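Local structure of glycerol dehydratase (1R9D) at residues Lys4-Gln9 / Leu389-Glu394; Glu398-Pro403 / Asp756-Val761. The protein acts as a B12-independent glycerol dehydratase, a glycyl radical enzyme that probably converts glycerol to 3-hydroxypropionaldehyde by eliminating water. All coordinates share one frame; numbering follows the deposited sequence.

Interaction 1 of 2, residues Lys4-Gln9 / Leu389-Glu394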
loop_
_atom_site.group_PDB
_atom_site.type_symbol
_atom_site.label_atom_id
_atom_site.label_comp_id
_atom_site.label_asym_id
_atom_site.label_seq_id
_atom_site.Cartn_x
_atom_site.Cartn_y
_atom_site.Cartn_z
ATOM N N LYS A 4 14.019 57.074 -2.124
ATOM C CA LYS A 4 13.402 57.462 -3.383
ATOM C C LYS A 4 11.877 57.394 -3.356
ATOM O O LYS A 4 11.206 58.047 -4.154
ATOM C CB LYS A 4 13.935 56.572 -4.507
ATOM C CG LYS A 4 15.454 56.515 -4.583
ATOM C CD LYS A 4 15.909 55.538 -5.655
ATOM C CE LYS A 4 17.423 55.383 -5.673
ATOM N NZ LYS A 4 17.847 54.291 -6.596
ATOM N N GLY A 5 11.328 56.616 -2.430
ATOM C CA GLY A 5 9.884 56.483 -2.362
ATOM C C GLY A 5 9.441 55.485 -3.415
ATOM O O GLY A 5 10.275 54.958 -4.151
ATOM N N PHE A 6 8.141 55.228 -3.507
ATOM C CA PHE A 6 7.642 54.264 -4.484
ATOM C C PHE A 6 6.757 54.878 -5.565
ATOM O O PHE A 6 6.132 55.917 -5.358
ATOM C CB PHE A 6 6.879 53.143 -3.771
ATOM C CG PHE A 6 7.682 52.441 -2.709
ATOM C CD1 PHE A 6 7.665 52.892 -1.391
ATOM C CD2 PHE A 6 8.473 51.342 -3.031
ATOM C CE1 PHE A 6 8.429 52.256 -0.412
ATOM C CE2 PHE A 6 9.242 50.700 -2.058
ATOM C CZ PHE A 6 9.220 51.157 -0.749
ATOM N N SER A 7 6.712 54.218 -6.720
ATOM C CA SER A 7 5.909 54.678 -7.847
ATOM C C SER A 7 4.438 54.332 -7.638
ATOM O O SER A 7 4.094 53.554 -6.747
ATOM C CB SER A 7 6.418 54.039 -9.142
ATOM O OG SER A 7 6.378 52.626 -9.061
ATOM N N THR A 8 3.571 54.916 -8.462
ATOM C CA THR A 8 2.136 54.679 -8.366
ATOM C C THR A 8 1.678 53.598 -9.346
ATOM O O THR A 8 2.049 53.612 -10.522
ATOM C CB THR A 8 1.339 55.976 -8.644
ATOM O OG1 THR A 8 1.690 56.967 -7.668
ATOM C CG2 THR A 8 -0.161 55.715 -8.569
ATOM N N GLN A 9 0.868 52.668 -8.844
ATOM C CA GLN A 9 0.346 51.565 -9.643
ATOM C C GLN A 9 -0.772 52.036 -10.570
ATOM O O GLN A 9 -1.401 53.061 -10.317
ATOM C CB GLN A 9 -0.184 50.454 -8.727
ATOM C CG GLN A 9 -1.444 50.801 -7.935
ATOM C CD GLN A 9 -1.195 51.784 -6.806
ATOM O OE1 GLN A 9 -0.059 52.167 -6.536
ATOM N NE2 GLN A 9 -2.264 52.192 -6.133
ATOM N N LEU A 389 19.383 46.719 1.118
ATOM C CA LEU A 389 18.921 46.700 2.493
ATOM C C LEU A 389 18.139 47.976 2.808
ATOM O O LEU A 389 17.134 47.936 3.514
ATOM C CB LEU A 389 20.110 46.553 3.456
ATOM C CG LEU A 389 19.766 46.530 4.949
ATOM C CD1 LEU A 389 18.699 45.481 5.227
ATOM C CD2 LEU A 389 21.024 46.241 5.754
ATOM N N LEU A 390 18.594 49.110 2.281
ATOM C CA LEU A 390 17.902 50.371 2.532
ATOM C C LEU A 390 16.529 50.384 1.869
ATOM O O LEU A 390 15.570 50.918 2.427
ATOM C CB LEU A 390 18.746 51.549 2.043
ATOM C CG LEU A 390 19.963 51.852 2.929
ATOM C CD1 LEU A 390 20.808 52.954 2.305
ATOM C CD2 LEU A 390 19.482 52.266 4.323
ATOM N N ARG A 391 16.430 49.789 0.686
ATOM C CA ARG A 391 15.149 49.739 -0.008
ATOM C C ARG A 391 14.193 48.854 0.783
ATOM O O ARG A 391 13.003 49.142 0.877
ATOM C CB ARG A 391 15.322 49.185 -1.425
ATOM C CG ARG A 391 14.072 49.311 -2.294
ATOM C CD ARG A 391 13.664 50.774 -2.465
ATOM N NE ARG A 391 12.633 50.940 -3.489
ATOM C CZ ARG A 391 12.040 52.097 -3.772
ATOM N NH1 ARG A 391 12.368 53.198 -3.104
ATOM N NH2 ARG A 391 11.129 52.160 -4.735
ATOM N N ALA A 392 14.713 47.769 1.353
ATOM C CA ALA A 392 13.878 46.879 2.150
ATOM C C ALA A 392 13.390 47.657 3.371
ATOM O O ALA A 392 12.233 47.532 3.782
ATOM C CB ALA A 392 14.673 45.645 2.579
ATOM N N ALA A 393 14.279 48.463 3.946
ATOM C CA ALA A 393 13.927 49.273 5.109
ATOM C C ALA A 393 12.809 50.253 4.752
ATOM O O ALA A 393 11.927 50.504 5.565
ATOM C CB ALA A 393 15.150 50.029 5.618
ATOM N N GLU A 394 12.857 50.811 3.542
ATOM C CA GLU A 394 11.819 51.739 3.088
ATOM C C GLU A 394 10.470 51.031 3.060
ATOM O O GLU A 394 9.435 51.618 3.388
ATOM C CB GLU A 394 12.100 52.251 1.671
ATOM C CG GLU A 394 13.113 53.358 1.542
ATOM C CD GLU A 394 12.971 54.095 0.216
ATOM O OE1 GLU A 394 12.036 54.920 0.082
ATOM O OE2 GLU A 394 13.783 53.839 -0.697
#

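Interaction 2 of 2, residues Glu398-Pro403 / Asp756-Val761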
loop_
_atom_site.group_PDB
_atom_site.type_symbol
_atom_site.label_atom_id
_atom_site.label_comp_id
_atom_site.label_asym_id
_atom_site.label_seq_id
_atom_site.Cartn_x
_atom_site.Cartn_y
_atom_site.Cartn_z
ATOM N N GLU A 398 6.565 51.357 5.436
ATOM C CA GLU A 398 5.193 51.457 4.939
ATOM C C GLU A 398 4.172 50.890 5.928
ATOM O O GLU A 398 2.978 51.175 5.830
ATOM C CB GLU A 398 5.066 50.745 3.588
ATOM C CG GLU A 398 5.797 51.446 2.443
ATOM C CD GLU A 398 5.227 52.822 2.135
ATOM O OE1 GLU A 398 3.993 52.928 1.948
ATOM O OE2 GLU A 398 6.011 53.796 2.072
ATOM N N GLY A 399 4.638 50.074 6.872
ATOM C CA GLY A 399 3.744 49.515 7.871
ATOM C C GLY A 399 2.898 48.315 7.476
ATOM O O GLY A 399 1.846 48.079 8.068
ATOM N N LEU A 400 3.354 47.549 6.492
ATOM C CA LEU A 400 2.622 46.371 6.039
ATOM C C LEU A 400 3.142 45.121 6.747
ATOM O O LEU A 400 2.583 44.032 6.597
ATOM C CB LEU A 400 2.790 46.205 4.528
ATOM C CG LEU A 400 2.428 47.421 3.672
ATOM C CD1 LEU A 400 2.836 47.165 2.231
ATOM C CD2 LEU A 400 0.931 47.701 3.774
ATOM N N GLY A 401 4.212 45.284 7.520
ATOM C CA GLY A 401 4.794 44.154 8.222
ATOM C C GLY A 401 5.823 43.465 7.344
ATOM O O GLY A 401 6.448 42.480 7.747
ATOM N N LEU A 402 6.005 43.999 6.140
ATOM C CA LEU A 402 6.946 43.449 5.174
ATOM C C LEU A 402 8.197 44.308 5.094
ATOM O O LEU A 402 8.156 45.503 5.389
ATOM C CB LEU A 402 6.305 43.402 3.785
ATOM C CG LEU A 402 4.942 42.729 3.652
ATOM C CD1 LEU A 402 4.385 43.012 2.257
ATOM C CD2 LEU A 402 5.067 41.231 3.899
ATOM N N PRO A 403 9.335 43.706 4.711
ATOM C CA PRO A 403 9.438 42.283 4.380
ATOM C C PRO A 403 10.020 41.544 5.580
ATOM O O PRO A 403 10.482 42.171 6.532
ATOM C CB PRO A 403 10.410 42.284 3.214
ATOM C CG PRO A 403 11.410 43.320 3.666
ATOM C CD PRO A 403 10.514 44.438 4.208
ATOM N N ASP A 756 -8.698 48.071 4.379
ATOM C CA ASP A 756 -7.384 47.875 3.777
ATOM C C ASP A 756 -6.219 47.863 4.768
ATOM O O ASP A 756 -5.061 47.820 4.359
ATOM C CB ASP A 756 -7.139 48.955 2.722
ATOM C CG ASP A 756 -6.823 50.304 3.336
ATOM O OD1 ASP A 756 -7.473 50.672 4.339
ATOM O OD2 ASP A 756 -5.928 51.001 2.813
ATOM N N LEU A 757 -6.520 47.902 6.061
ATOM C CA LEU A 757 -5.470 47.903 7.081
ATOM C C LEU A 757 -4.800 46.535 7.186
ATOM O O LEU A 757 -5.455 45.542 7.489
ATOM C CB LEU A 757 -6.053 48.291 8.445
ATOM C CG LEU A 757 -5.081 48.222 9.632
ATOM C CD1 LEU A 757 -3.964 49.232 9.444
ATOM C CD2 LEU A 757 -5.831 48.490 10.926
ATOM N N ILE A 758 -3.492 46.498 6.939
ATOM C CA ILE A 758 -2.721 45.257 7.006
ATOM C C ILE A 758 -1.814 45.275 8.231
ATOM O O ILE A 758 -1.252 46.316 8.571
ATOM C CB ILE A 758 -1.814 45.077 5.770
ATOM C CG1 ILE A 758 -2.635 45.210 4.484
ATOM C CG2 ILE A 758 -1.133 43.704 5.823
ATOM C CD1 ILE A 758 -3.738 44.178 4.354
ATOM N N VAL A 759 -1.667 44.125 8.881
ATOM C CA VAL A 759 -0.812 44.021 10.059
ATOM C C VAL A 759 -0.032 42.707 10.055
ATOM O O VAL A 759 -0.477 41.706 9.495
ATOM C CB VAL A 759 -1.638 44.087 11.362
ATOM C CG1 VAL A 759 -2.556 42.882 11.459
ATOM C CG2 VAL A 759 -0.717 44.139 12.565
ATOM N N ARG A 760 1.134 42.718 10.687
ATOM C CA ARG A 760 1.963 41.524 10.768
ATOM C C ARG A 760 1.535 40.698 11.976
ATOM O O ARG A 760 1.441 41.223 13.089
ATOM C CB ARG A 760 3.432 41.916 10.937
ATOM C CG ARG A 760 4.399 40.781 10.713
ATOM C CD ARG A 760 4.314 40.327 9.270
ATOM N NE ARG A 760 5.339 39.353 8.942
ATOM C CZ ARG A 760 5.524 38.848 7.728
ATOM N NH1 ARG A 760 4.744 39.225 6.722
ATOM N NH2 ARG A 760 6.495 37.974 7.521
ATOM N N VAL A 761 1.264 39.415 11.761
ATOM C CA VAL A 761 0.886 38.531 12.851
ATOM C C VAL A 761 2.171 37.819 13.295
ATOM O O VAL A 761 2.802 38.230 14.269
ATOM C CB VAL A 761 -0.184 37.503 12.403
ATOM C CG1 VAL A 761 -0.596 36.634 13.579
ATOM C CG2 VAL A 761 -1.409 38.233 11.852
HETATM O O HOH W 1 -0.616 49.119 8.134
#

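Interaction 1 of 2, residues Lys4-Gln9 / Leu389-Glu394
The guanidinium of Arg391 grips the carbonyl oxygen of Gly5 end-on, with both NH1 (2.9 Å to Gly5 O) and NH2 donating to that single atom. Gly5 O lies near the guanidinium plane, but from its own side both nitrogens stand above the same face of the carbonyl plane. At the same residue, Glu394 OE1 accepts from Gly5 N at 3.1 Å through its syn lone pair, so the two polar atoms of one glycine are held by two side chains of helix 386-397. These two side chains are themselves tied together, one helical turn apart, by a salt bridge of 2.9 Å from Arg391 NH1 to Glu394 OE2. The arginine chain leaves the helix with CG anti to the backbone N (chi1 -171°) and bends at chi2 before its guanidinium meets Gly5 O. Phe6 covers one face of the guanidinium, its plane tilted 37° from it; Phe6 CD2 comes to 3.3 Å from Arg391 NH2, while Phe6 CZ reaches Glu394 CB at 3.9 Å. Farther out, Glu364 of helix 357-369 bridges Arg391 NH2, by a second salt bridge, and Ser7 N, one carboxylate oxygen to each. Segment 4-9 is thus held by its backbone polar atoms and by the Phe6 ring, and the acidic groups on either amino nitrogen of Arg391 would be expected to stabilise its positive charge.

Interaction 2 of 2, residues Glu398-Pro403 / Asp756-Val761
Arg760 lies against Gly401 where the loop after helix 386-397 meets the glycyl radical hairpin, in which strand 758-760 pairs antiparallel with 765-767 and the intervening turn carries Gly763, the predicted radical site, unmodified in this structure. Arg760 CB abuts the bare CA of Gly401 at 3.8 Å, an approach open because the glycine has no side chain on that side. CG stands anti to the backbone N (chi1 -167°), and a bend at chi2 (65°) places CD 3.4 Å from Gly401 O. NE and CZ continue past the same oxygen, which lies 3.3 Å above one face of the guanidinium, offset toward its rim, rather than beside its N-H groups. At the tip, NH1 has Leu402 CD2 at 3.5 Å, the two side chains crossing at about a right angle, and it hydrogen-bonds to Ser765 OG on the partner strand. That hydroxyl is also bonded to Leu400 O, so one serine joins the arginine tip to the loop. Leu400 CD2 lies 4.3 Å from Ile758 CB, while Ile758 CG2 touches Leu400 O. The loop turns through positive phi at Gly399, the first residue to leave the helix, and again at Gly401. A water bridges the carbonyls of the two segments, donating to Gly399 O at 2.7 Å and to Ile758 O at 2.9 Å.

In the fold
Interaction 1 lies on helix 386-397 and interaction 2 on the loop that follows it: the first joins the Arg391 and Glu394 side of the helix to segment 4-9, and the second uses the connection from its C-terminal end to strand 404-407. Their centres are 15 Å apart, yet they touch, Ala392 O packing on Pro403 CD at 3.6 Å and Phe6 CE1 on Glu398 OE2 at 3.8 Å. In the five-stranded mixed sheet, strand 404-407 runs beside 733-738, whose Asn737 bonds to Arg760 O. The helix and the loop after it thus link a surface contact within the pyruvate formate lyase-like region to a buried contact with the glycine radical region.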